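Local coordinates for alpha-n-acetylglucosaminidase family protein (Clostridium perfringens, PDB 4A42) that probably binds carbohydrate, as a family 32 carbohydrate-binding module of a family 89 alpha-N-acetylglucosaminidase, and carries a calcium ion, at residues S86-S91 / E137-G142; D79-G84 / K114-N119; Y90-S95 / V130-N135; N44-G49 / G142-Y147. All blocks are in the same frame, centred on the assembly; numbering follows the deposited sequence.

Contact 1: residues S86-S91 / E137-G142. With CA (calcium ion), chain C.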
loop_
_atom_site.group_PDB
_atom_site.type_symbol
_atom_site.label_atom_id
_atom_site.label_comp_id
_atom_site.label_asym_id
_atom_site.label_seq_id
_atom_site.Cartn_x
_atom_site.Cartn_y
_atom_site.Cartn_z
ATOM N N SER A 86 10.952 8.602 9.800
ATOM C CA SER A 86 11.804 7.430 9.839
ATOM C C SER A 86 11.748 6.694 8.512
ATOM O O SER A 86 10.724 6.712 7.843
ATOM C CB SER A 86 11.349 6.491 10.971
ATOM O OG SER A 86 11.605 7.044 12.257
ATOM N N PRO A 87 12.845 6.023 8.133
ATOM C CA PRO A 87 12.794 5.153 6.954
ATOM C C PRO A 87 11.641 4.170 7.083
ATOM O O PRO A 87 11.422 3.591 8.143
ATOM C CB PRO A 87 14.134 4.421 7.007
ATOM C CG PRO A 87 15.038 5.406 7.711
ATOM C CD PRO A 87 14.171 6.016 8.768
ATOM N N LEU A 88 10.895 3.991 6.005
ATOM C CA LEU A 88 9.744 3.106 6.045
ATOM C C LEU A 88 10.176 1.652 6.015
ATOM O O LEU A 88 11.009 1.258 5.207
ATOM C CB LEU A 88 8.808 3.405 4.877
ATOM C CG LEU A 88 7.431 2.745 4.951
ATOM C CD1 LEU A 88 6.625 3.347 6.095
ATOM C CD2 LEU A 88 6.701 2.915 3.633
ATOM N N LYS A 89 9.611 0.861 6.919
ATOM C CA LYS A 89 9.790 -0.582 6.915
ATOM C C LYS A 89 8.446 -1.173 6.549
ATOM O O LYS A 89 7.445 -0.884 7.197
ATOM C CB LYS A 89 10.270 -1.078 8.282
ATOM C CG LYS A 89 11.675 -0.593 8.636
ATOM C CD LYS A 89 12.043 -0.908 10.080
ATOM C CE LYS A 89 13.399 -0.329 10.422
ATOM N NZ LYS A 89 14.466 -1.048 9.699
ATOM N N TYR A 90 8.417 -1.998 5.502
ATOM C CA TYR A 90 7.144 -2.412 4.920
ATOM C C TYR A 90 7.285 -3.688 4.108
ATOM O O TYR A 90 8.400 -4.076 3.711
ATOM C CB TYR A 90 6.574 -1.300 4.018
ATOM C CG TYR A 90 7.351 -1.093 2.727
ATOM C CD1 TYR A 90 8.513 -0.329 2.704
ATOM C CD2 TYR A 90 6.942 -1.695 1.534
ATOM C CE1 TYR A 90 9.239 -0.152 1.525
ATOM C CE2 TYR A 90 7.661 -1.512 0.347
ATOM C CZ TYR A 90 8.811 -0.741 0.355
ATOM O OH TYR A 90 9.561 -0.544 -0.795
ATOM N N SER A 91 6.144 -4.330 3.871
ATOM C CA SER A 91 6.034 -5.407 2.901
ATOM C C SER A 91 4.753 -5.232 2.093
ATOM O O SER A 91 3.832 -4.518 2.497
ATOM C CB SER A 91 6.045 -6.777 3.591
ATOM O OG SER A 91 4.911 -6.960 4.433
ATOM N N GLU A 137 8.379 2.967 12.878
ATOM C CA GLU A 137 7.757 3.966 13.720
ATOM C C GLU A 137 7.422 5.202 12.887
ATOM O O GLU A 137 7.992 5.424 11.847
ATOM C CB GLU A 137 8.709 4.343 14.843
ATOM C CG GLU A 137 9.002 3.214 15.804
ATOM C CD GLU A 137 7.741 2.672 16.446
ATOM O OE1 GLU A 137 6.872 3.493 16.783
ATOM O OE2 GLU A 137 7.606 1.446 16.615
ATOM N N ASN A 138 6.561 6.055 13.568
ATOM C CA ASN A 138 6.018 7.261 12.934
ATOM C C ASN A 138 5.563 7.079 11.487
ATOM O O ASN A 138 5.856 7.913 10.630
ATOM C CB ASN A 138 6.980 8.459 13.050
ATOM C CG ASN A 138 8.375 8.163 12.520
ATOM O OD1 ASN A 138 8.594 8.072 11.308
ATOM N ND2 ASN A 138 9.335 8.039 13.430
ATOM N N VAL A 139 4.780 5.948 11.297
ATOM C CA VAL A 139 4.295 5.799 9.930
ATOM C C VAL A 139 3.262 6.846 9.541
ATOM O O VAL A 139 2.263 6.983 10.208
ATOM C CB VAL A 139 3.658 4.399 9.770
ATOM C CG1 VAL A 139 2.997 4.238 8.433
ATOM C CG2 VAL A 139 4.702 3.324 9.973
ATOM N N LYS A 140 3.495 7.558 8.448
ATOM C CA LYS A 140 2.504 8.488 7.929
ATOM C C LYS A 140 2.502 8.331 6.423
ATOM O O LYS A 140 3.430 8.742 5.772
ATOM C CB LYS A 140 2.850 9.930 8.317
ATOM C CG LYS A 140 3.054 10.102 9.800
ATOM C CD LYS A 140 3.328 11.540 10.192
ATOM C CE LYS A 140 3.386 11.654 11.699
ATOM N NZ LYS A 140 3.496 13.040 12.171
ATOM N N ILE A 141 1.448 7.758 5.873
ATOM C CA ILE A 141 1.420 7.470 4.446
ATOM C C ILE A 141 0.601 8.517 3.699
ATOM O O ILE A 141 -0.591 8.689 3.947
ATOM C CB ILE A 141 0.831 6.057 4.193
ATOM C CG1 ILE A 141 1.601 4.993 4.987
ATOM C CG2 ILE A 141 0.808 5.735 2.690
ATOM C CD1 ILE A 141 3.073 4.921 4.672
ATOM N N GLY A 142 1.245 9.238 2.795
ATOM C CA GLY A 142 0.566 10.282 2.051
ATOM C C GLY A 142 -0.280 9.753 0.916
ATOM O O GLY A 142 -1.274 10.379 0.557
HETATM CA CA CA C . -3.336 11.383 0.185
HETATM O O HOH W 1 8.237 7.266 8.728
#
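Leu88 turns one methyl of its fork, CD1, to the outermost methyl of Ile141, with Leu88 CD1 and Ile141 CD1 4.1 Å apart and the two side chains crossing at about a right angle. The same Leu88 CD1 lies 4.3 Å from CG2 of Val139. With CG of Leu88 trans to the backbone N (chi1 -168°), the fork reaches across to residues 137-142. Phe134, Ile80 and Ser82 pack on it as well.

Nearer the surface the chemistry becomes polar. In one of two modelled conformers, the amide of Asn138 spans Ser86: Ser86 N donates to Asn138 OD1 at 2.8 Å, and Asn138 ND2 donates to Ser86 OG at 2.7 Å, with the hydroxyl oxygen near the amide plane. A water lies 2.7 Å from both Ser86 O and Asn138 OD1. Farther along 137-142, the strand enters the calcium site, where Gly142 O binds the calcium ion at 2.3 Å.

The loop before strand 90-95 is thus joined to the loop and first residues of strand 141-148 by methyls below and amide bonds above. The methyl contacts involve no atom of Asn138, whereas the amide pairing may not hold in its other conformer.

Contact 2: residues D79-G84 / K114-N119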
loop_
_atom_site.group_PDB
_atom_site.type_symbol
_atom_site.label_atom_id
_atom_site.label_comp_id
_atom_site.label_asym_id
_atom_site.label_seq_id
_atom_site.Cartn_x
_atom_site.Cartn_y
_atom_site.Cartn_z
ATOM N N ASP A 79 3.669 2.542 -5.880
ATOM C CA ASP A 79 4.372 3.588 -5.132
ATOM C C ASP A 79 3.751 3.783 -3.754
ATOM O O ASP A 79 2.531 3.852 -3.620
ATOM C CB ASP A 79 4.280 4.946 -5.826
ATOM C CG ASP A 79 5.032 5.006 -7.123
ATOM O OD1 ASP A 79 5.872 4.119 -7.369
ATOM O OD2 ASP A 79 4.775 5.962 -7.892
ATOM N N ILE A 80 4.596 3.934 -2.742
ATOM C CA ILE A 80 4.149 4.326 -1.414
ATOM C C ILE A 80 4.787 5.663 -1.088
ATOM O O ILE A 80 6.009 5.775 -1.016
ATOM C CB ILE A 80 4.567 3.314 -0.333
ATOM C CG1 ILE A 80 4.071 1.916 -0.694
ATOM C CG2 ILE A 80 4.034 3.741 1.051
ATOM C CD1 ILE A 80 4.734 0.821 0.099
ATOM N N VAL A 81 3.961 6.680 -0.904
ATOM C CA VAL A 81 4.462 8.003 -0.571
ATOM C C VAL A 81 4.537 8.087 0.949
ATOM O O VAL A 81 3.505 8.012 1.626
ATOM C CB VAL A 81 3.543 9.102 -1.147
ATOM C CG1 VAL A 81 4.093 10.481 -0.825
ATOM C CG2 VAL A 81 3.404 8.933 -2.659
ATOM N N SER A 82 5.753 8.196 1.481
ATOM C CA SER A 82 5.971 8.102 2.930
ATOM C C SER A 82 6.360 9.444 3.513
ATOM O O SER A 82 7.419 9.975 3.195
ATOM C CB SER A 82 7.069 7.077 3.232
ATOM O OG SER A 82 7.216 6.906 4.630
ATOM N N LYS A 83 5.506 9.980 4.378
ATOM C CA LYS A 83 5.665 11.338 4.873
ATOM C C LYS A 83 6.224 11.430 6.299
ATOM O O LYS A 83 6.594 12.513 6.751
ATOM C CB LYS A 83 4.338 12.105 4.730
ATOM C CG LYS A 83 3.999 12.450 3.271
ATOM C CD LYS A 83 4.678 13.749 2.832
ATOM C CE LYS A 83 4.535 13.991 1.332
ATOM N NZ LYS A 83 5.042 15.356 0.927
ATOM N N GLY A 84 6.280 10.307 7.008
ATOM C CA GLY A 84 6.888 10.284 8.332
ATOM C C GLY A 84 8.396 10.493 8.312
ATOM O O GLY A 84 9.024 10.484 7.252
ATOM N N LYS A 114 13.571 7.442 1.914
ATOM C CA LYS A 114 13.098 7.958 0.630
ATOM C C LYS A 114 11.737 8.609 0.784
ATOM O O LYS A 114 10.964 8.265 1.687
ATOM C CB LYS A 114 13.009 6.845 -0.421
ATOM C CG LYS A 114 14.330 6.120 -0.684
ATOM C CD LYS A 114 14.320 5.400 -2.018
ATOM C CE LYS A 114 13.372 4.218 -2.036
ATOM N NZ LYS A 114 13.488 3.463 -3.322
ATOM N N ALA A 115 11.436 9.546 -0.107
ATOM C CA ALA A 115 10.129 10.195 -0.082
ATOM C C ALA A 115 9.066 9.253 -0.655
ATOM O O ALA A 115 7.944 9.173 -0.145
ATOM C CB ALA A 115 10.175 11.512 -0.875
ATOM N N VAL A 116 9.432 8.539 -1.714
ATOM C CA VAL A 116 8.537 7.601 -2.372
ATOM C C VAL A 116 9.232 6.253 -2.483
ATOM O O VAL A 116 10.350 6.153 -2.999
ATOM C CB VAL A 116 8.157 8.093 -3.774
ATOM C CG1 VAL A 116 7.201 7.111 -4.449
ATOM C CG2 VAL A 116 7.522 9.465 -3.678
ATOM N N TYR A 117 8.570 5.217 -1.987
ATOM C CA TYR A 117 9.063 3.852 -2.145
ATOM C C TYR A 117 8.360 3.182 -3.324
ATOM O O TYR A 117 7.203 2.762 -3.231
ATOM C CB TYR A 117 8.907 3.053 -0.837
ATOM C CG TYR A 117 9.741 3.623 0.277
ATOM C CD1 TYR A 117 9.254 4.646 1.086
ATOM C CD2 TYR A 117 11.042 3.162 0.515
ATOM C CE1 TYR A 117 10.035 5.185 2.098
ATOM C CE2 TYR A 117 11.817 3.692 1.525
ATOM C CZ TYR A 117 11.316 4.696 2.315
ATOM O OH TYR A 117 12.087 5.239 3.316
ATOM N N SER A 118 9.064 3.131 -4.452
ATOM C CA SER A 118 8.523 2.535 -5.668
ATOM C C SER A 118 8.972 1.085 -5.797
ATOM O O SER A 118 10.096 0.729 -5.409
ATOM C CB SER A 118 9.015 3.311 -6.897
ATOM O OG SER A 118 8.713 4.695 -6.802
ATOM N N ASN A 119 8.092 0.244 -6.327
ATOM C CA ASN A 119 8.445 -1.140 -6.655
ATOM C C ASN A 119 7.804 -1.581 -7.960
ATOM O O ASN A 119 6.591 -1.493 -8.121
ATOM C CB ASN A 119 8.004 -2.104 -5.550
ATOM C CG ASN A 119 8.835 -1.980 -4.293
ATOM O OD1 ASN A 119 8.437 -1.320 -3.343
ATOM N ND2 ASN A 119 10.000 -2.605 -4.289
HETATM O O HOH W 2 9.789 6.913 5.328
#
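The antiparallel sheet beside the calcium site ends, within this chain, at strand 116-120, and this contact joins that outer strand to strand 77-82. Ile80 and Tyr117 form a hydrogen-bonded pair: Ile80 N donates to Tyr117 O at 2.9 Å, and Tyr117 N answers to Ile80 O at 2.8 Å. Beyond them the ladder gains one more rung, Ser82 N to Ala115 O, also 2.9 Å.

Tyr117 presents a ring edge to Ser82, whose CB lies 3.7 Å from Tyr117 CE1 and near the ring plane, while Lys114 CB sits over one face, offset to the rim. The Tyr117 hydroxyl receives the backbone N-H of Lys114 at 3.0 Å from Lys114 N to Tyr117 OH, and also bonds to Glu112 O and Leu88 N. With its OG opposite the backbone N (chi1 -176°), Ser82 meets a water at 2.7 Å from OG, which bonds weakly to Tyr117 OH.

Ile80 and Tyr117 share one face; the other carries Asp79, Val81, Val116 and Ser118. There Asp79 CB rests 3.9 Å from Val116 CG1, and the two carboxylate oxygens go different ways: Asp79 OD1 lies 3.0 Å from Ser118 OG, while OD2 bonds to Tyr147 OH on strand 141-148. Such an antiparallel sheet fits the beta-sandwich of F5/8 type C (discoidin-like) domains.

Contact 3: residues Y90-S95 / V130-N135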
loop_
_atom_site.group_PDB
_atom_site.type_symbol
_atom_site.label_atom_id
_atom_site.label_comp_id
_atom_site.label_asym_id
_atom_site.label_seq_id
_atom_site.Cartn_x
_atom_site.Cartn_y
_atom_site.Cartn_z
ATOM N N TYR A 90 8.417 -1.998 5.502
ATOM C CA TYR A 90 7.144 -2.412 4.920
ATOM C C TYR A 90 7.285 -3.688 4.108
ATOM O O TYR A 90 8.400 -4.076 3.711
ATOM C CB TYR A 90 6.574 -1.300 4.018
ATOM C CG TYR A 90 7.351 -1.093 2.727
ATOM C CD1 TYR A 90 8.513 -0.329 2.704
ATOM C CD2 TYR A 90 6.942 -1.695 1.534
ATOM C CE1 TYR A 90 9.239 -0.152 1.525
ATOM C CE2 TYR A 90 7.661 -1.512 0.347
ATOM C CZ TYR A 90 8.811 -0.741 0.355
ATOM O OH TYR A 90 9.561 -0.544 -0.795
ATOM N N SER A 91 6.144 -4.330 3.871
ATOM C CA SER A 91 6.034 -5.407 2.901
ATOM C C SER A 91 4.753 -5.232 2.093
ATOM O O SER A 91 3.832 -4.518 2.497
ATOM C CB SER A 91 6.045 -6.777 3.591
ATOM O OG SER A 91 4.911 -6.960 4.433
ATOM N N ILE A 92 4.734 -5.865 0.928
ATOM C CA ILE A 92 3.592 -5.844 0.040
ATOM C C ILE A 92 3.241 -7.284 -0.296
ATOM O O ILE A 92 4.114 -8.069 -0.676
ATOM C CB ILE A 92 3.926 -5.081 -1.253
ATOM C CG1 ILE A 92 4.480 -3.680 -0.928
ATOM C CG2 ILE A 92 2.693 -4.967 -2.143
ATOM C CD1 ILE A 92 4.756 -2.850 -2.175
ATOM N N GLU A 93 1.967 -7.625 -0.127
ATOM C CA GLU A 93 1.454 -8.958 -0.423
ATOM C C GLU A 93 0.312 -8.829 -1.415
ATOM O O GLU A 93 -0.407 -7.843 -1.405
ATOM C CB GLU A 93 0.910 -9.621 0.840
ATOM C CG GLU A 93 1.935 -10.009 1.889
ATOM C CD GLU A 93 1.264 -10.375 3.197
ATOM O OE1 GLU A 93 0.813 -9.456 3.903
ATOM O OE2 GLU A 93 1.158 -11.578 3.505
ATOM N N ILE A 94 0.127 -9.840 -2.260
ATOM C CA ILE A 94 -1.025 -9.866 -3.153
ATOM C C ILE A 94 -1.754 -11.193 -3.005
ATOM O O ILE A 94 -1.159 -12.188 -2.579
ATOM C CB ILE A 94 -0.626 -9.635 -4.629
ATOM C CG1 ILE A 94 0.393 -10.681 -5.094
ATOM C CG2 ILE A 94 -0.083 -8.211 -4.807
ATOM C CD1 ILE A 94 0.664 -10.640 -6.592
ATOM N N SER A 95 -3.043 -11.195 -3.337
ATOM C CA SER A 95 -3.852 -12.407 -3.278
ATOM C C SER A 95 -4.964 -12.365 -4.313
ATOM O O SER A 95 -5.403 -11.285 -4.729
ATOM C CB SER A 95 -4.459 -12.594 -1.887
ATOM O OG SER A 95 -5.184 -13.815 -1.806
ATOM N N VAL A 130 -4.366 -6.269 -2.525
ATOM C CA VAL A 130 -3.005 -5.819 -2.299
ATOM C C VAL A 130 -2.913 -5.355 -0.854
ATOM O O VAL A 130 -3.635 -4.442 -0.437
ATOM C CB VAL A 130 -2.599 -4.697 -3.279
ATOM C CG1 VAL A 130 -1.096 -4.455 -3.223
ATOM C CG2 VAL A 130 -3.026 -5.051 -4.703
ATOM N N ARG A 131 -2.036 -6.003 -0.088
ATOM C CA ARG A 131 -1.907 -5.725 1.329
ATOM C C ARG A 131 -0.528 -5.159 1.659
ATOM O O ARG A 131 0.496 -5.667 1.203
ATOM C CB ARG A 131 -2.201 -6.973 2.171
ATOM C CG ARG A 131 -2.161 -6.705 3.679
ATOM C CD ARG A 131 -2.765 -7.853 4.468
ATOM N NE ARG A 131 -1.936 -9.049 4.413
ATOM C CZ ARG A 131 -2.304 -10.227 4.906
ATOM N NH1 ARG A 131 -3.490 -10.354 5.491
ATOM N NH2 ARG A 131 -1.489 -11.274 4.818
ATOM N N PHE A 132 -0.533 -4.076 2.434
ATOM C CA PHE A 132 0.669 -3.366 2.847
ATOM C C PHE A 132 0.806 -3.508 4.347
ATOM O O PHE A 132 -0.122 -3.211 5.091
ATOM C CB PHE A 132 0.561 -1.875 2.478
ATOM C CG PHE A 132 0.475 -1.631 1.000
ATOM C CD1 PHE A 132 -0.731 -1.792 0.326
ATOM C CD2 PHE A 132 1.596 -1.248 0.277
ATOM C CE1 PHE A 132 -0.810 -1.592 -1.042
ATOM C CE2 PHE A 132 1.515 -1.026 -1.096
ATOM C CZ PHE A 132 0.311 -1.212 -1.756
ATOM N N ASN A 133 1.963 -3.967 4.799
ATOM C CA ASN A 133 2.215 -4.050 6.223
ATOM C C ASN A 133 3.337 -3.099 6.564
ATOM O O ASN A 133 4.322 -3.018 5.837
ATOM C CB ASN A 133 2.576 -5.485 6.594
ATOM C CG ASN A 133 1.624 -6.485 5.972
ATOM O OD1 ASN A 133 0.449 -6.546 6.343
ATOM N ND2 ASN A 133 2.114 -7.247 4.994
ATOM N N PHE A 134 3.175 -2.352 7.650
ATOM C CA PHE A 134 4.176 -1.363 8.035
ATOM C C PHE A 134 4.682 -1.660 9.432
ATOM O O PHE A 134 3.899 -1.789 10.366
ATOM C CB PHE A 134 3.596 0.052 7.971
ATOM C CG PHE A 134 3.047 0.411 6.624
ATOM C CD1 PHE A 134 3.900 0.659 5.563
ATOM C CD2 PHE A 134 1.681 0.483 6.408
ATOM C CE1 PHE A 134 3.411 0.978 4.313
ATOM C CE2 PHE A 134 1.175 0.812 5.145
ATOM C CZ PHE A 134 2.042 1.066 4.102
ATOM N N ASN A 135 5.991 -1.818 9.555
ATOM C CA ASN A 135 6.586 -2.098 10.853
ATOM C C ASN A 135 7.557 -1.065 11.402
ATOM O O ASN A 135 8.233 -1.334 12.363
ATOM C CB ASN A 135 7.197 -3.491 10.907
ATOM C CG ASN A 135 8.311 -3.665 9.937
ATOM O OD1 ASN A 135 8.071 -3.808 8.760
ATOM N ND2 ASN A 135 9.542 -3.689 10.431
#
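Glu93 and Arg131 stand side by side on strands 90-95 and 130-134, pointing the same way from the sheet, with carboxylate and guanidinium planes 38° apart. The arginine bends at chi3 (69°) and grips the acid side-on: Arg131 NE meets Glu93 OE1 at 2.8 Å, and Arg131 NH2 meets Glu93 OE2 at 3.0 Å. Both oxygens lie close to the guanidinium plane, but NE comes to OE1 from above the carboxylate plane.

Asn133 crosses Glu93 at about a right angle and takes the opposite face of the same oxygen, Asn133 ND2 to Glu93 OE1 being 2.8 Å. The second proton of that nitrogen goes to Ser91, with Asn133 ND2 and Ser91 OG 2.9 Å apart and the bond almost straight at 173°. Asn133 OD1 is bonded to Ser64, and Trp101 makes a cation-pi contact with Arg131.

Ser91/Asn133 and Glu93/Arg131 are antiparallel hydrogen-bonded pairs in the second sheet of the sandwich. Through the sheet, Ile92 lies alongside Phe132, with its CD1 3.9 Å from Phe132 CE2, and Tyr90 CB approaches Phe134 CD1 to 3.7 Å. Ile78 and Ile80 of the facing sheet pack against this apolar face.

Two donors on opposite faces, with a weak third from Arg131 NH2, hold Glu93 OE1. The arginine charge and the Asn133 N-H would favour an ionised carboxylate, while Ser91 OG helps orient the Asn133 amide.

Contact 4: residues N44-G49 / G142-Y147. With CA (calcium ion), chain C.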
loop_
_atom_site.group_PDB
_atom_site.type_symbol
_atom_site.label_atom_id
_atom_site.label_comp_id
_atom_site.label_asym_id
_atom_site.label_seq_id
_atom_site.Cartn_x
_atom_site.Cartn_y
_atom_site.Cartn_z
ATOM N N ASN A 44 -9.303 7.123 3.432
ATOM C CA ASN A 44 -9.409 7.566 2.056
ATOM C C ASN A 44 -8.278 8.508 1.666
ATOM O O ASN A 44 -8.052 8.755 0.487
ATOM C CB ASN A 44 -10.783 8.161 1.778
ATOM C CG ASN A 44 -11.852 7.097 1.713
ATOM O OD1 ASN A 44 -11.604 5.983 1.239
ATOM N ND2 ASN A 44 -13.041 7.419 2.204
ATOM N N ASN A 45 -7.557 9.005 2.662
ATOM C CA ASN A 45 -6.374 9.818 2.395
ATOM C C ASN A 45 -5.318 8.995 1.667
ATOM O O ASN A 45 -4.397 9.534 1.077
ATOM C CB ASN A 45 -5.788 10.395 3.685
ATOM C CG ASN A 45 -6.658 11.491 4.282
ATOM O OD1 ASN A 45 -7.572 11.997 3.631
ATOM N ND2 ASN A 45 -6.364 11.872 5.515
ATOM N N LEU A 46 -5.454 7.682 1.698
ATOM C CA LEU A 46 -4.480 6.828 1.018
ATOM C C LEU A 46 -4.609 6.854 -0.497
ATOM O O LEU A 46 -3.675 6.481 -1.210
ATOM C CB LEU A 46 -4.611 5.382 1.495
ATOM C CG LEU A 46 -4.162 5.092 2.915
ATOM C CD1 LEU A 46 -4.652 3.704 3.303
ATOM C CD2 LEU A 46 -2.637 5.188 3.009
ATOM N N ARG A 47 -5.762 7.275 -0.980
ATOM C CA ARG A 47 -5.998 7.219 -2.381
ATOM C C ARG A 47 -6.859 8.374 -2.901
ATOM O O ARG A 47 -7.703 8.192 -3.720
ATOM C CB ARG A 47 -6.582 5.857 -2.753
ATOM C CG ARG A 47 -7.648 5.416 -1.831
ATOM C CD ARG A 47 -8.970 5.714 -2.459
ATOM N NE ARG A 47 -10.098 5.030 -1.869
ATOM C CZ ARG A 47 -10.794 4.092 -2.482
ATOM N NH1 ARG A 47 -10.488 3.694 -3.693
ATOM N NH2 ARG A 47 -11.800 3.565 -1.866
ATOM N N ASP A 48 -6.554 9.560 -2.425
ATOM C CA ASP A 48 -7.278 10.766 -2.824
ATOM C C ASP A 48 -6.510 11.639 -3.814
ATOM O O ASP A 48 -6.986 12.713 -4.207
ATOM C CB ASP A 48 -7.716 11.576 -1.600
ATOM C CG ASP A 48 -6.552 12.147 -0.827
ATOM O OD1 ASP A 48 -5.395 11.745 -1.087
ATOM O OD2 ASP A 48 -6.797 13.001 0.045
ATOM N N GLY A 49 -5.333 11.177 -4.228
ATOM C CA GLY A 49 -4.547 11.892 -5.220
ATOM C C GLY A 49 -3.783 13.089 -4.684
ATOM O O GLY A 49 -3.245 13.871 -5.460
ATOM N N GLY A 142 1.245 9.238 2.795
ATOM C CA GLY A 142 0.566 10.282 2.051
ATOM C C GLY A 142 -0.280 9.753 0.916
ATOM O O GLY A 142 -1.274 10.379 0.557
ATOM N N GLU A 143 0.107 8.619 0.344
ATOM C CA GLU A 143 -0.597 8.081 -0.800
ATOM C C GLU A 143 -0.037 6.699 -1.130
ATOM O O GLU A 143 1.159 6.464 -0.969
ATOM C CB GLU A 143 -0.386 9.010 -2.000
ATOM C CG GLU A 143 -1.354 8.781 -3.138
ATOM C CD GLU A 143 -2.741 9.400 -2.931
ATOM O OE1 GLU A 143 -3.020 10.112 -1.945
ATOM O OE2 GLU A 143 -3.573 9.178 -3.801
ATOM N N ILE A 144 -0.904 5.795 -1.571
ATOM C CA ILE A 144 -0.472 4.524 -2.145
ATOM C C ILE A 144 -1.042 4.436 -3.547
ATOM O O ILE A 144 -2.249 4.550 -3.752
ATOM C CB ILE A 144 -0.952 3.317 -1.319
ATOM C CG1 ILE A 144 -0.240 3.315 0.038
ATOM C CG2 ILE A 144 -0.692 2.005 -2.066
ATOM C CD1 ILE A 144 -0.764 2.284 0.984
ATOM N N LYS A 145 -0.161 4.297 -4.511
ATOM C CA LYS A 145 -0.530 4.234 -5.911
ATOM C C LYS A 145 -0.272 2.832 -6.467
ATOM O O LYS A 145 0.803 2.325 -6.326
ATOM C CB LYS A 145 0.238 5.276 -6.701
ATOM C CG LYS A 145 0.119 6.667 -6.109
ATOM C CD LYS A 145 0.899 7.712 -6.855
ATOM C CE LYS A 145 1.115 8.956 -6.014
ATOM N NZ LYS A 145 2.039 9.976 -6.603
ATOM N N ILE A 146 -1.296 2.237 -7.068
ATOM C CA ILE A 146 -1.180 0.883 -7.591
ATOM C C ILE A 146 -1.423 0.944 -9.085
ATOM O O ILE A 146 -2.542 1.102 -9.507
ATOM C CB ILE A 146 -2.184 -0.059 -6.927
ATOM C CG1 ILE A 146 -1.949 -0.102 -5.414
ATOM C CG2 ILE A 146 -2.067 -1.454 -7.505
ATOM C CD1 ILE A 146 -3.022 -0.740 -4.646
ATOM N N TYR A 147 -0.361 0.843 -9.864
ATOM C CA TYR A 147 -0.463 1.028 -11.298
ATOM C C TYR A 147 -0.721 -0.262 -12.077
ATOM O O TYR A 147 -0.105 -1.281 -11.853
ATOM C CB TYR A 147 0.740 1.741 -11.867
ATOM C CG TYR A 147 1.182 3.023 -11.188
ATOM C CD1 TYR A 147 0.461 4.188 -11.297
ATOM C CD2 TYR A 147 2.369 3.080 -10.512
ATOM C CE1 TYR A 147 0.899 5.359 -10.698
ATOM C CE2 TYR A 147 2.795 4.236 -9.922
ATOM C CZ TYR A 147 2.068 5.371 -10.025
ATOM O OH TYR A 147 2.564 6.505 -9.430
HETATM CA CA CA C . -3.336 11.383 0.185
#
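The calcium site at one end of the beta-sandwich is where loop 44-49 meets strand 142-147, and the metal itself is the first shell of the contact. Four oxygens of the two segments bind it. Asn45 O and Gly142 O, both main-chain carbonyls, each lie 2.3 Å from the calcium ion. Asp48 OD1, at 2.4 Å from the calcium ion, and Glu143 OE1, at 2.5 Å, add one carboxylate oxygen from each segment. Asn50 O with both oxygens of Thr53, its carbonyl and OG1, complete a seven-oxygen shell.

The two carboxylates are nearly coplanar, 16° apart, and their bound oxygens lie 3.0 Å from each other, Asp48 OD1 to Glu143 OE1, a closeness that their shared cation probably makes tolerable. Glu143 reaches the ion by folding at chi2 (79°), which brings its carboxylate back over the loop. That fold also leaves the other oxygen within range of the main chain: Gly49 N donates to Glu143 OE2 at 2.7 Å, on the syn side although out of the carboxylate plane. One acid thus binds metal through one oxygen and holds the loop through the other, fixing the rotation of the group.

Behind this shell a single backbone bond joins the segments. Ile144 N donates to Leu46 O at 2.9 Å and nearly straight, and strand 77-82 borders the far edge of 142-147 through Val81 and Asp79. Below the metal, Leu46 of the 3-10 turn packs alongside Ile144, and Leu46 CD2 rests 4.0 Å from Ile144 CD1.

The four contacts, all partly buried, show how one small sandwich varies its chemistry with place in the fold. Contact 3 lies nearest the chain's centre and pairs two strands of one sheet, while contact 2 pairs strands of the sheet facing it. Ile80 packs on Tyr90 and Phe132, so both contacts turn an apolar face into one core. Contact 1 runs from the loop leading into strand 90-95, which contact 3 continues, to the start of strand 141-148, which contact 4 continues from Gly142. Toward the surface, ion pairing marks contact 3 and two bonds to an amide modelled in two conformers mark contact 1; metal coordination dominates contact 4, main-chain bonding contact 2.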